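Side-chain contacts in probable sugar kinase (Clostridium perfringens, PDB 3KZH), which probably acts as a carbohydrate kinase of the pfkB (ribokinase-like) family and binds a beta-D-glucopyranose in this crystal: residues Ile231-Gly236 with Gly240-Thr245; Ala280-Asn285 with Thr310-Glu315; Asn285-His290 with Pro296-Asp301. All coordinates share one frame; numbering follows the deposited sequence.

Interaction 1: residues Ile231-Gly236 with Gly240-Thr245; sequences IFYNDG and GKIKAT
Backbone hydrogen bonds join Ile-231 to Ile-242 and Tyr-233 to Gly-240 in two reciprocal pairs. Ile-231 N gives a nearly straight bond of 2.9 Å to Ile-242 O, and Ile-242 N returns one to Ile-231 O. Tyr-233 N reaches Gly-240 O, also at 2.9 Å, and Gly-240 N answers to Tyr-233 O. Between them Phe-232 and Lys-241 form a non-hydrogen-bonded pair, where a CA-H...O contact of 3.3 Å runs from Lys-241 CA to Ile-231 O. This is an antiparallel beta hairpin toward one end of the large sheet of the ribokinase-like fold.

The aromatic contacts differ on the two faces. On the face of Ile-231 and Ile-242, the Tyr-233 ring lies across Gly-240, whose CA sits 3.9 Å from the ring centroid and 22° off the normal, a CH-pi contact. Tyr-233 adopts a chi1 of 62°, with CG between its own N and carbonyl carbon, which folds the ring over the neighbouring strand. Its CE2 also meets Ile-242 CD1 at 3.8 Å. On the other face, Phe-232 turns CD1 to 3.4 Å from Gly-240 O and packs against helix 204-217, while Ile-231 and Tyr-233 face helix 273-288.

At the strand's last residue, Asn-234 OD1 accepts from Gly-236 N in an Asx turn, and Asp-235 OD1 takes the N-H groups of Val-237 and Ser-238. With Gly-240 N 3.4 Å above the plane of the Tyr-233 ring, the hairpin is held both by backbone bonds and by an aromatic face laid on main chain.

Interaction 2: residues Ala280-Asn285 with Thr310-Glu315; sequences AMTMSN and TTWEEE
The Trp-312 ring has the methyl CG2 of Thr-310 over the centre of one face, 3.7 Å above the plane, while helix residues Met-281 and Thr-282 meet its edge. Lys-278, one turn earlier on helix 273-288, adds a cation-pi contact to the same indole. Met-281, a selenomethionine, brings SE to 4.0 Å from Trp-312 CZ3; SE lies 77° off the normal of the six-membered ring, so this Met-aromatic contact is made at the rim. The bend at chi3 (-37°) turns CE back to 4.1 Å from the same CZ3. The Thr-282 and Trp-312 side chains meet at about a right angle, OG1 at the indole edge and in its plane, 3.5 Å from CH2.

Thr-282 OG1 is hydrogen-bonded to Lys-278 O within the helix. It also accepts from a water at 2.6 Å, and that water donates to Thr-310 OG1 at 2.8 Å, an oxygen also hydrogen-bonded to Lys-306 O. The second segment runs from a loop into strand 312-317, the outermost of its sheet within this chain, so the tryptophan attaches this sheet edge to the helix. The indole rim thus meets both a selenium and a hydroxyl oxygen, with a threonine-water-threonine bridge beside it.

Interaction 3: residues Asn285-His290 with Pro296-Asp301; sequences NITISH and PDMALD
Ile-286, near the end of helix 273-288, presses its CG2 branch against Met-298 CG at 3.8 Å, and its CD1 touches the same methylene at 4.0 Å. With CG2 anti to the backbone N and CG1 anti to the carbonyl carbon (chi1 -66°), both branches border the selenomethionine. The Met-298 chain bends at chi2 and chi3, which carries CE round to 4.0 Å from Ile-286 CB and onward to the next residue.

Thr-287 OG1 comes within 3.2 Å of Met-298 CE, the two side chains crossing at about a right angle. The hydroxyl's polar partners lie elsewhere, at Ser-258 OG and at Met-283 O one turn back. In this pfkB-family (ribokinase-like) domain the connection between helices 273-288 and 300-308 doubles back, and Met-298 packs on the first helix just before the second starts after its N-cap residue, Ala-299. Arg-54 NH1 is hydrogen-bonded to the carbonyls of Pro-296 and Met-298.

Ser-289, just past the helix, hydrogen-bonds through OG to Ile-286 O at 2.9 Å, alongside only weak backbone bonds there. His-290 then offers a ring face to Pro-296, whose CD lies 3.9 Å from the centroid and 23° off the normal, a CH-pi contact displaced toward NE2. The imidazole's ND1 accepts from Glu-292 N, which ties the ring to its own loop while His-295 meets it at a slant.

Along the chain, interaction 1 comes first and closes the short hairpin turn between strands 231-234 and 239-244. Interactions 2 and 3 follow, both starting from helix 273-288 and sharing Asn-285. Interaction 3 closes the smaller loop, from the helix end to the approach to helix 300-308, and lies within the larger loop that interaction 2 closes when the chain returns as strand 312-317. That strand pairs with 239-244, Lys-243 O to Glu-313 N and Lys-241 O to Glu-315 N, so interactions 1 and 2 adjoin in the sheet. Together the three join the sheet's edge, helix 273-288 and helix 300-308.

Interaction 1: residues Ile231-Gly236 with Gly240-Thr245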
ATOM      1  N   ILE A 231      27.709  -3.847  24.410  1.00 23.35           N
ATOM      2  CA  ILE A 231      26.656  -4.394  25.243  1.00 22.70           C
ATOM      3  C   ILE A 231      27.215  -4.909  26.544  1.00 22.85           C
ATOM      4  O   ILE A 231      28.200  -5.643  26.559  1.00 22.55           O
ATOM      5  CB  ILE A 231      25.943  -5.592  24.525  1.00 22.34           C
ATOM      6  CG1 ILE A 231      25.389  -5.168  23.157  1.00 22.30           C
ATOM      7  CG2 ILE A 231      24.882  -6.252  25.420  1.00 21.50           C
ATOM      8  CD1 ILE A 231      24.263  -4.181  23.153  1.00 26.31           C
ATOM      9  N   PHE A 232      26.536  -4.546  27.625  1.00 21.54           N
ATOM     10  CA  PHE A 232      26.866  -5.010  28.958  1.00 19.41           C
ATOM     11  C   PHE A 232      25.823  -6.093  29.264  1.00 18.02           C
ATOM     12  O   PHE A 232      24.632  -5.873  29.066  1.00 17.52           O
ATOM     13  CB  PHE A 232      26.764  -3.859  29.973  1.00 17.86           C
ATOM     14  CG  PHE A 232      27.015  -4.285  31.389  1.00 16.78           C
ATOM     15  CD1 PHE A 232      28.331  -4.401  31.876  1.00 15.31           C
ATOM     16  CD2 PHE A 232      25.935  -4.656  32.229  1.00 14.87           C
ATOM     17  CE1 PHE A 232      28.575  -4.889  33.175  1.00 15.05           C
ATOM     18  CE2 PHE A 232      26.162  -5.148  33.525  1.00 16.54           C
ATOM     19  CZ  PHE A 232      27.482  -5.267  34.005  1.00 17.57           C
ATOM     20  N   TYR A 233      26.264  -7.224  29.805  1.00 17.57           N
ATOM     21  CA  TYR A 233      25.351  -8.316  30.149  1.00 19.03           C
ATOM     22  C   TYR A 233      25.542  -8.838  31.568  1.00 21.59           C
ATOM     23  O   TYR A 233      26.647  -8.755  32.118  1.00 20.16           O
ATOM     24  CB  TYR A 233      25.490  -9.482  29.155  1.00 14.75           C
ATOM     25  CG  TYR A 233      26.854 -10.165  29.108  1.00 12.52           C
ATOM     26  CD1 TYR A 233      27.163 -11.254  29.960  1.00 10.12           C
ATOM     27  CD2 TYR A 233      27.831  -9.751  28.197  1.00 10.44           C
ATOM     28  CE1 TYR A 233      28.417 -11.904  29.907  1.00 10.71           C
ATOM     29  CE2 TYR A 233      29.093 -10.404  28.129  1.00 12.69           C
ATOM     30  CZ  TYR A 233      29.375 -11.471  28.996  1.00 12.50           C
ATOM     31  OH  TYR A 233      30.630 -12.046  29.012  1.00 15.63           O
ATOM     32  N   ASN A 234      24.498  -9.489  32.091  1.00 23.18           N
ATOM     33  CA  ASN A 234      24.527 -10.103  33.426  1.00 24.40           C
ATOM     34  C   ASN A 234      23.368 -11.085  33.574  1.00 25.23           C
ATOM     35  O   ASN A 234      22.216 -10.714  33.376  1.00 22.80           O
ATOM     36  CB  ASN A 234      24.452  -9.032  34.529  1.00 23.22           C
ATOM     37  CG  ASN A 234      24.919  -9.536  35.914  1.00 22.19           C
ATOM     38  OD1 ASN A 234      25.262 -10.700  36.105  1.00 17.57           O
ATOM     39  ND2 ASN A 234      24.906  -8.639  36.884  1.00 22.00           N
ATOM     40  N   ASP A 235      23.682 -12.338  33.904  1.00 28.61           N
ATOM     41  CA  ASP A 235      22.653 -13.358  34.121  1.00 32.44           C
ATOM     42  C   ASP A 235      22.701 -13.974  35.529  1.00 33.52           C
ATOM     43  O   ASP A 235      21.998 -14.951  35.823  1.00 33.55           O
ATOM     44  CB  ASP A 235      22.692 -14.450  33.028  1.00 33.44           C
ATOM     45  CG  ASP A 235      24.002 -15.236  32.991  1.00 35.94           C
ATOM     46  OD1 ASP A 235      24.570 -15.538  34.051  1.00 38.48           O
ATOM     47  OD2 ASP A 235      24.461 -15.586  31.885  1.00 36.80           O
ATOM     48  N   GLY A 236      23.562 -13.415  36.376  1.00 34.45           N
ATOM     49  CA  GLY A 236      23.721 -13.910  37.733  1.00 35.85           C
ATOM     50  C   GLY A 236      24.947 -14.781  37.883  1.00 36.18           C
ATOM     51  O   GLY A 236      25.551 -14.817  38.952  1.00 37.74           O
ATOM     52  N   GLY A 240      29.709  -9.408  31.936  1.00 21.22           N
ATOM     53  CA  GLY A 240      30.756  -8.862  31.105  1.00 19.25           C
ATOM     54  C   GLY A 240      30.274  -7.765  30.197  1.00 20.75           C
ATOM     55  O   GLY A 240      29.137  -7.311  30.311  1.00 19.41           O
ATOM     56  N   LYS A 241      31.154  -7.361  29.286  1.00 21.96           N
ATOM     57  CA  LYS A 241      30.889  -6.312  28.315  1.00 23.00           C
ATOM     58  C   LYS A 241      31.630  -6.667  27.040  1.00 22.15           C
ATOM     59  O   LYS A 241      32.824  -6.968  27.072  1.00 22.14           O
ATOM     60  CB  LYS A 241      31.369  -4.952  28.839  1.00 24.12           C
ATOM     61  CG  LYS A 241      31.077  -3.763  27.920  1.00 25.81           C
ATOM     62  CD  LYS A 241      32.138  -2.674  28.025  1.00 29.61           C
ATOM     63  CE  LYS A 241      31.994  -1.857  29.301  1.00 36.23           C
ATOM     64  NZ  LYS A 241      33.019  -0.773  29.360  1.00 41.59           N
ATOM     65  N   ILE A 242      30.906  -6.671  25.923  1.00 22.67           N
ATOM     66  CA  ILE A 242      31.479  -7.004  24.615  1.00 22.81           C
ATOM     67  C   ILE A 242      31.186  -5.871  23.639  1.00 23.90           C
ATOM     68  O   ILE A 242      30.083  -5.320  23.612  1.00 23.36           O
ATOM     69  CB  ILE A 242      30.951  -8.381  24.058  1.00 20.52           C
ATOM     70  CG1 ILE A 242      31.343  -9.534  24.995  1.00 20.93           C
ATOM     71  CG2 ILE A 242      31.571  -8.684  22.705  1.00 22.14           C
ATOM     72  CD1 ILE A 242      30.639 -10.853  24.729  1.00 20.24           C
ATOM     73  N   LYS A 243      32.188  -5.546  22.833  1.00 25.95           N
ATOM     74  CA  LYS A 243      32.090  -4.483  21.845  1.00 29.35           C
ATOM     75  C   LYS A 243      32.724  -4.973  20.556  1.00 29.61           C
ATOM     76  O   LYS A 243      33.612  -5.823  20.581  1.00 29.99           O
ATOM     77  CB  LYS A 243      32.833  -3.246  22.373  1.00 32.62           C
ATOM     78  CG  LYS A 243      32.931  -2.051  21.446  1.00 34.91           C
ATOM     79  CD  LYS A 243      33.978  -1.098  21.963  1.00 39.59           C
ATOM     80  CE  LYS A 243      34.391  -0.100  20.901  1.00 43.07           C
ATOM     81  NZ  LYS A 243      35.400   0.862  21.433  1.00 47.19           N
ATOM     82  N   ALA A 244      32.218  -4.476  19.432  1.00 30.28           N
ATOM     83  CA  ALA A 244      32.762  -4.820  18.130  1.00 32.66           C
ATOM     84  C   ALA A 244      33.566  -3.636  17.620  1.00 35.06           C
ATOM     85  O   ALA A 244      33.207  -2.479  17.851  1.00 34.23           O
ATOM     86  CB  ALA A 244      31.650  -5.158  17.154  1.00 29.99           C
ATOM     87  N   THR A 245      34.686  -3.931  16.969  1.00 39.05           N
ATOM     88  CA  THR A 245      35.530  -2.893  16.381  1.00 43.39           C
ATOM     89  C   THR A 245      35.032  -2.725  14.932  1.00 46.19           C
ATOM     90  O   THR A 245      34.220  -3.532  14.458  1.00 44.72           O
ATOM     91  CB  THR A 245      37.045  -3.290  16.412  1.00 42.39           C
ATOM     92  OG1 THR A 245      37.272  -4.445  15.596  1.00 44.99           O
ATOM     93  CG2 THR A 245      37.496  -3.605  17.829  1.00 40.19           C
TER

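Interaction 2: residues Ala280-Asn285 with Thr310-Glu315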
ATOM      1  N   ALA A 280      23.563 -11.475  18.422  1.00 15.84           N
ATOM      2  CA  ALA A 280      22.606 -10.375  18.479  1.00 17.12           C
ATOM      3  C   ALA A 280      23.234  -9.020  18.143  1.00 17.17           C
ATOM      4  O   ALA A 280      22.584  -8.163  17.553  1.00 14.24           O
ATOM      5  CB  ALA A 280      21.961 -10.333  19.845  1.00 15.10           C
HETATM    6  N   MSE A 281      24.507  -8.846  18.499  1.00 17.75           N
HETATM    7  CA  MSE A 281      25.225  -7.611  18.223  1.00 20.37           C
HETATM    8  C   MSE A 281      25.583  -7.516  16.751  1.00 20.48           C
HETATM    9  O   MSE A 281      25.536  -6.423  16.176  1.00 15.74           O
HETATM   10  CB  MSE A 281      26.470  -7.508  19.080  1.00 25.47           C
HETATM   11  CG  MSE A 281      26.709  -6.111  19.618  1.00 32.46           C
HETATM   12 SE   MSE A 281      28.233  -6.021  20.797  1.00 51.45          SE
HETATM   13  CE  MSE A 281      28.043  -7.669  21.661  1.00 27.61           C
ATOM     14  N   THR A 282      25.898  -8.669  16.142  1.00 19.69           N
ATOM     15  CA  THR A 282      26.214  -8.763  14.702  1.00 20.16           C
ATOM     16  C   THR A 282      24.975  -8.346  13.890  1.00 18.67           C
ATOM     17  O   THR A 282      25.101  -7.635  12.899  1.00 17.38           O
ATOM     18  CB  THR A 282      26.679 -10.202  14.300  1.00 17.71           C
ATOM     19  OG1 THR A 282      27.913 -10.500  14.966  1.00 16.60           O
ATOM     20  CG2 THR A 282      26.889 -10.325  12.797  1.00 13.68           C
HETATM   21  N   MSE A 283      23.793  -8.750  14.374  1.00 16.12           N
HETATM   22  CA  MSE A 283      22.487  -8.419  13.770  1.00 16.60           C
HETATM   23  C   MSE A 283      22.218  -6.924  13.903  1.00 15.53           C
HETATM   24  O   MSE A 283      21.693  -6.288  12.975  1.00 10.77           O
HETATM   25  CB  MSE A 283      21.350  -9.188  14.451  1.00 16.75           C
HETATM   26  CG  MSE A 283      21.360 -10.659  14.182  1.00 18.04           C
HETATM   27 SE   MSE A 283      19.709 -11.558  14.673  1.00 36.21          SE
HETATM   28  CE  MSE A 283      18.519 -10.386  13.697  1.00  9.66           C
ATOM     29  N   SER A 284      22.578  -6.373  15.064  1.00 12.42           N
ATOM     30  CA  SER A 284      22.408  -4.951  15.333  1.00 17.34           C
ATOM     31  C   SER A 284      23.372  -4.150  14.461  1.00 19.07           C
ATOM     32  O   SER A 284      22.970  -3.146  13.890  1.00 18.44           O
ATOM     33  CB  SER A 284      22.636  -4.649  16.818  1.00 16.31           C
ATOM     34  OG  SER A 284      22.367  -3.291  17.111  1.00 16.96           O
ATOM     35  N   ASN A 285      24.593  -4.666  14.280  1.00 20.70           N
ATOM     36  CA  ASN A 285      25.631  -4.030  13.459  1.00 24.79           C
ATOM     37  C   ASN A 285      25.267  -3.979  11.978  1.00 26.24           C
ATOM     38  O   ASN A 285      25.577  -3.000  11.314  1.00 27.48           O
ATOM     39  CB  ASN A 285      26.996  -4.731  13.610  1.00 22.97           C
ATOM     40  CG  ASN A 285      27.651  -4.510  14.971  1.00 22.41           C
ATOM     41  OD1 ASN A 285      27.395  -3.517  15.674  1.00 21.15           O
ATOM     42  ND2 ASN A 285      28.534  -5.437  15.338  1.00 21.25           N
ATOM     43  N   THR A 310      34.404 -10.585  12.360  1.00 38.15           N
ATOM     44  CA  THR A 310      34.465  -9.514  13.362  1.00 37.39           C
ATOM     45  C   THR A 310      35.499  -9.714  14.476  1.00 37.32           C
ATOM     46  O   THR A 310      35.660 -10.813  15.014  1.00 37.93           O
ATOM     47  CB  THR A 310      33.038  -9.232  13.983  1.00 36.62           C
ATOM     48  OG1 THR A 310      32.119  -8.882  12.941  1.00 35.10           O
ATOM     49  CG2 THR A 310      33.059  -8.069  14.982  1.00 33.49           C
ATOM     50  N   THR A 311      36.199  -8.627  14.796  1.00 37.36           N
ATOM     51  CA  THR A 311      37.192  -8.597  15.867  1.00 38.22           C
ATOM     52  C   THR A 311      36.481  -7.977  17.074  1.00 37.70           C
ATOM     53  O   THR A 311      35.938  -6.867  16.978  1.00 37.34           O
ATOM     54  CB  THR A 311      38.446  -7.773  15.464  1.00 38.36           C
ATOM     55  OG1 THR A 311      39.119  -8.442  14.390  1.00 37.81           O
ATOM     56  CG2 THR A 311      39.423  -7.622  16.645  1.00 38.19           C
ATOM     57  N   TRP A 312      36.496  -8.700  18.194  1.00 37.22           N
ATOM     58  CA  TRP A 312      35.825  -8.268  19.418  1.00 37.94           C
ATOM     59  C   TRP A 312      36.718  -7.815  20.571  1.00 37.93           C
ATOM     60  O   TRP A 312      37.847  -8.276  20.725  1.00 38.21           O
ATOM     61  CB  TRP A 312      34.907  -9.390  19.955  1.00 38.38           C
ATOM     62  CG  TRP A 312      33.943 -10.019  18.957  1.00 39.67           C
ATOM     63  CD1 TRP A 312      34.166 -11.132  18.198  1.00 38.91           C
ATOM     64  CD2 TRP A 312      32.622  -9.567  18.623  1.00 39.65           C
ATOM     65  NE1 TRP A 312      33.074 -11.402  17.406  1.00 39.38           N
ATOM     66  CE2 TRP A 312      32.108 -10.462  17.645  1.00 39.80           C
ATOM     67  CE3 TRP A 312      31.812  -8.495  19.051  1.00 38.68           C
ATOM     68  CZ2 TRP A 312      30.819 -10.311  17.078  1.00 40.03           C
ATOM     69  CZ3 TRP A 312      30.520  -8.341  18.484  1.00 38.75           C
ATOM     70  CH2 TRP A 312      30.046  -9.248  17.510  1.00 38.84           C
ATOM     71  N   GLU A 313      36.188  -6.889  21.369  1.00 38.41           N
ATOM     72  CA  GLU A 313      36.840  -6.402  22.581  1.00 37.41           C
ATOM     73  C   GLU A 313      35.934  -7.008  23.643  1.00 36.67           C
ATOM     74  O   GLU A 313      34.741  -6.698  23.690  1.00 34.59           O
ATOM     75  CB  GLU A 313      36.826  -4.876  22.668  1.00 38.11           C
ATOM     76  CG  GLU A 313      37.957  -4.195  21.911  1.00 41.13           C
ATOM     77  CD  GLU A 313      37.899  -2.681  21.989  1.00 42.82           C
ATOM     78  OE1 GLU A 313      37.552  -2.137  23.061  1.00 43.73           O
ATOM     79  OE2 GLU A 313      38.204  -2.031  20.968  1.00 44.14           O
ATOM     80  N   GLU A 314      36.477  -7.968  24.395  1.00 36.41           N
ATOM     81  CA  GLU A 314      35.735  -8.684  25.436  1.00 35.46           C
ATOM     82  C   GLU A 314      36.311  -8.451  26.821  1.00 33.69           C
ATOM     83  O   GLU A 314      37.521  -8.375  26.989  1.00 32.49           O
ATOM     84  CB  GLU A 314      35.711 -10.195  25.141  1.00 34.76           C
ATOM     85  CG  GLU A 314      35.095 -10.584  23.808  1.00 33.88           C
ATOM     86  CD  GLU A 314      35.122 -12.075  23.560  1.00 34.47           C
ATOM     87  OE1 GLU A 314      34.491 -12.821  24.332  1.00 35.29           O
ATOM     88  OE2 GLU A 314      35.748 -12.506  22.572  1.00 36.24           O
ATOM     89  N   GLU A 315      35.421  -8.326  27.803  1.00 34.96           N
ATOM     90  CA  GLU A 315      35.766  -8.092  29.210  1.00 35.70           C
ATOM     91  C   GLU A 315      34.838  -8.964  30.054  1.00 36.54           C
ATOM     92  O   GLU A 315      33.647  -9.049  29.758  1.00 36.91           O
ATOM     93  CB  GLU A 315      35.545  -6.611  29.581  1.00 36.63           C
ATOM     94  CG  GLU A 315      36.523  -5.612  28.937  1.00 38.57           C
ATOM     95  CD  GLU A 315      36.119  -4.143  29.093  1.00 40.05           C
ATOM     96  OE1 GLU A 315      35.705  -3.717  30.192  1.00 39.12           O
ATOM     97  OE2 GLU A 315      36.252  -3.395  28.104  1.00 41.90           O
TER
HETATM   98  O   HOH W   1      29.654  -8.657  14.254  1.00 37.52           O

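Interaction 3: residues Asn285-His290 with Pro296-Asp301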
ATOM      1  N   ASN A 285      24.593  -4.666  14.280  1.00 20.70           N
ATOM      2  CA  ASN A 285      25.631  -4.030  13.459  1.00 24.79           C
ATOM      3  C   ASN A 285      25.267  -3.979  11.978  1.00 26.24           C
ATOM      4  O   ASN A 285      25.577  -3.000  11.314  1.00 27.48           O
ATOM      5  CB  ASN A 285      26.996  -4.731  13.610  1.00 22.97           C
ATOM      6  CG  ASN A 285      27.651  -4.510  14.971  1.00 22.41           C
ATOM      7  OD1 ASN A 285      27.395  -3.517  15.674  1.00 21.15           O
ATOM      8  ND2 ASN A 285      28.534  -5.437  15.338  1.00 21.25           N
ATOM      9  N   ILE A 286      24.622  -5.035  11.473  1.00 27.57           N
ATOM     10  CA  ILE A 286      24.194  -5.127  10.069  1.00 28.80           C
ATOM     11  C   ILE A 286      23.096  -4.104   9.777  1.00 30.22           C
ATOM     12  O   ILE A 286      23.126  -3.424   8.751  1.00 32.96           O
ATOM     13  CB  ILE A 286      23.683  -6.563   9.712  1.00 28.25           C
ATOM     14  CG1 ILE A 286      24.825  -7.577   9.800  1.00 25.69           C
ATOM     15  CG2 ILE A 286      23.161  -6.615   8.287  1.00 28.42           C
ATOM     16  CD1 ILE A 286      24.400  -9.029   9.679  1.00 23.95           C
ATOM     17  N   THR A 287      22.158  -3.981  10.710  1.00 30.40           N
ATOM     18  CA  THR A 287      21.037  -3.051  10.590  1.00 31.58           C
ATOM     19  C   THR A 287      21.495  -1.595  10.730  1.00 32.48           C
ATOM     20  O   THR A 287      20.954  -0.703  10.072  1.00 31.86           O
ATOM     21  CB  THR A 287      19.950  -3.398  11.629  1.00 29.41           C
ATOM     22  OG1 THR A 287      19.567  -4.763  11.458  1.00 28.15           O
ATOM     23  CG2 THR A 287      18.723  -2.563  11.449  1.00 27.87           C
ATOM     24  N   ILE A 288      22.532  -1.386  11.541  1.00 33.57           N
ATOM     25  CA  ILE A 288      23.102  -0.061  11.784  1.00 36.04           C
ATOM     26  C   ILE A 288      23.913   0.464  10.582  1.00 36.12           C
ATOM     27  O   ILE A 288      24.017   1.674  10.389  1.00 33.23           O
ATOM     28  CB  ILE A 288      23.919  -0.063  13.132  1.00 37.26           C
ATOM     29  CG1 ILE A 288      23.486   1.102  14.015  1.00 38.93           C
ATOM     30  CG2 ILE A 288      25.432  -0.089  12.909  1.00 36.06           C
ATOM     31  CD1 ILE A 288      23.940   0.979  15.463  1.00 40.07           C
ATOM     32  N   SER A 289      24.430  -0.460   9.766  1.00 38.06           N
ATOM     33  CA  SER A 289      25.231  -0.137   8.582  1.00 41.39           C
ATOM     34  C   SER A 289      24.410   0.129   7.318  1.00 42.60           C
ATOM     35  O   SER A 289      24.981   0.375   6.254  1.00 43.95           O
ATOM     36  CB  SER A 289      26.233  -1.261   8.299  1.00 43.06           C
ATOM     37  OG  SER A 289      25.612  -2.371   7.659  1.00 44.28           O
ATOM     38  N   HIS A 290      23.086   0.019   7.429  1.00 44.02           N
ATOM     39  CA  HIS A 290      22.171   0.243   6.309  1.00 44.23           C
ATOM     40  C   HIS A 290      21.271   1.431   6.636  1.00 44.79           C
ATOM     41  O   HIS A 290      20.995   1.697   7.806  1.00 44.41           O
ATOM     42  CB  HIS A 290      21.319  -1.013   6.059  1.00 45.44           C
ATOM     43  CG  HIS A 290      20.771  -1.112   4.667  1.00 45.43           C
ATOM     44  ND1 HIS A 290      19.609  -0.485   4.276  1.00 45.47           N
ATOM     45  CD2 HIS A 290      21.240  -1.753   3.570  1.00 45.00           C
ATOM     46  CE1 HIS A 290      19.387  -0.733   2.997  1.00 44.82           C
ATOM     47  NE2 HIS A 290      20.361  -1.501   2.546  1.00 44.43           N
ATOM     48  N   PRO A 296      17.798  -5.658   3.712  1.00 38.03           N
ATOM     49  CA  PRO A 296      17.139  -6.542   2.740  1.00 37.89           C
ATOM     50  C   PRO A 296      17.761  -7.922   2.549  1.00 36.05           C
ATOM     51  O   PRO A 296      17.050  -8.884   2.269  1.00 35.34           O
ATOM     52  CB  PRO A 296      17.218  -5.738   1.442  1.00 38.41           C
ATOM     53  CG  PRO A 296      17.178  -4.339   1.907  1.00 40.02           C
ATOM     54  CD  PRO A 296      18.140  -4.378   3.057  1.00 38.47           C
ATOM     55  N   ASP A 297      19.076  -8.017   2.731  1.00 35.46           N
ATOM     56  CA  ASP A 297      19.776  -9.281   2.535  1.00 36.67           C
ATOM     57  C   ASP A 297      19.994 -10.108   3.775  1.00 34.45           C
ATOM     58  O   ASP A 297      20.486 -11.234   3.677  1.00 34.26           O
ATOM     59  CB  ASP A 297      21.122  -9.064   1.837  1.00 39.94           C
ATOM     60  CG  ASP A 297      20.982  -8.410   0.482  1.00 43.09           C
ATOM     61  OD1 ASP A 297      19.925  -8.572  -0.174  1.00 44.44           O
ATOM     62  OD2 ASP A 297      21.937  -7.712   0.079  1.00 46.87           O
HETATM   63  N   MSE A 298      19.602  -9.581   4.933  1.00 31.76           N
HETATM   64  CA  MSE A 298      19.798 -10.297   6.185  1.00 30.13           C
HETATM   65  C   MSE A 298      19.060 -11.618   6.328  1.00 29.08           C
HETATM   66  O   MSE A 298      17.848 -11.733   6.084  1.00 26.86           O
HETATM   67  CB  MSE A 298      19.545  -9.414   7.399  1.00 31.54           C
HETATM   68  CG  MSE A 298      20.657  -9.535   8.431  1.00 35.45           C
HETATM   69 SE   MSE A 298      20.005  -9.657  10.203  1.00 35.55          SE
HETATM   70  CE  MSE A 298      19.951  -7.767  10.557  1.00 25.64           C
ATOM     71  N   ALA A 299      19.878 -12.617   6.637  1.00 26.88           N
ATOM     72  CA  ALA A 299      19.497 -14.001   6.831  1.00 24.43           C
ATOM     73  C   ALA A 299      20.537 -14.597   7.766  1.00 23.83           C
ATOM     74  O   ALA A 299      21.521 -13.937   8.094  1.00 21.44           O
ATOM     75  CB  ALA A 299      19.516 -14.736   5.487  1.00 20.23           C
ATOM     76  N   LEU A 300      20.326 -15.852   8.165  1.00 24.99           N
ATOM     77  CA  LEU A 300      21.235 -16.582   9.049  1.00 27.37           C
ATOM     78  C   LEU A 300      22.666 -16.594   8.501  1.00 28.64           C
ATOM     79  O   LEU A 300      23.597 -16.211   9.216  1.00 28.98           O
ATOM     80  CB  LEU A 300      20.730 -18.020   9.292  1.00 25.06           C
ATOM     81  CG  LEU A 300      21.559 -18.973  10.178  1.00 24.16           C
ATOM     82  CD1 LEU A 300      21.718 -18.403  11.566  1.00 25.89           C
ATOM     83  CD2 LEU A 300      20.937 -20.353  10.248  1.00 23.69           C
ATOM     84  N   ASP A 301      22.815 -16.926   7.218  1.00 29.69           N
ATOM     85  CA  ASP A 301      24.128 -16.978   6.564  1.00 31.44           C
ATOM     86  C   ASP A 301      24.931 -15.667   6.596  1.00 28.05           C
ATOM     87  O   ASP A 301      26.119 -15.706   6.904  1.00 27.69           O
ATOM     88  CB  ASP A 301      24.030 -17.538   5.125  1.00 35.90           C
ATOM     89  CG  ASP A 301      22.894 -16.915   4.302  1.00 41.56           C
ATOM     90  OD1 ASP A 301      22.533 -15.745   4.533  1.00 44.79           O
ATOM     91  OD2 ASP A 301      22.357 -17.605   3.411  1.00 45.14           O
TER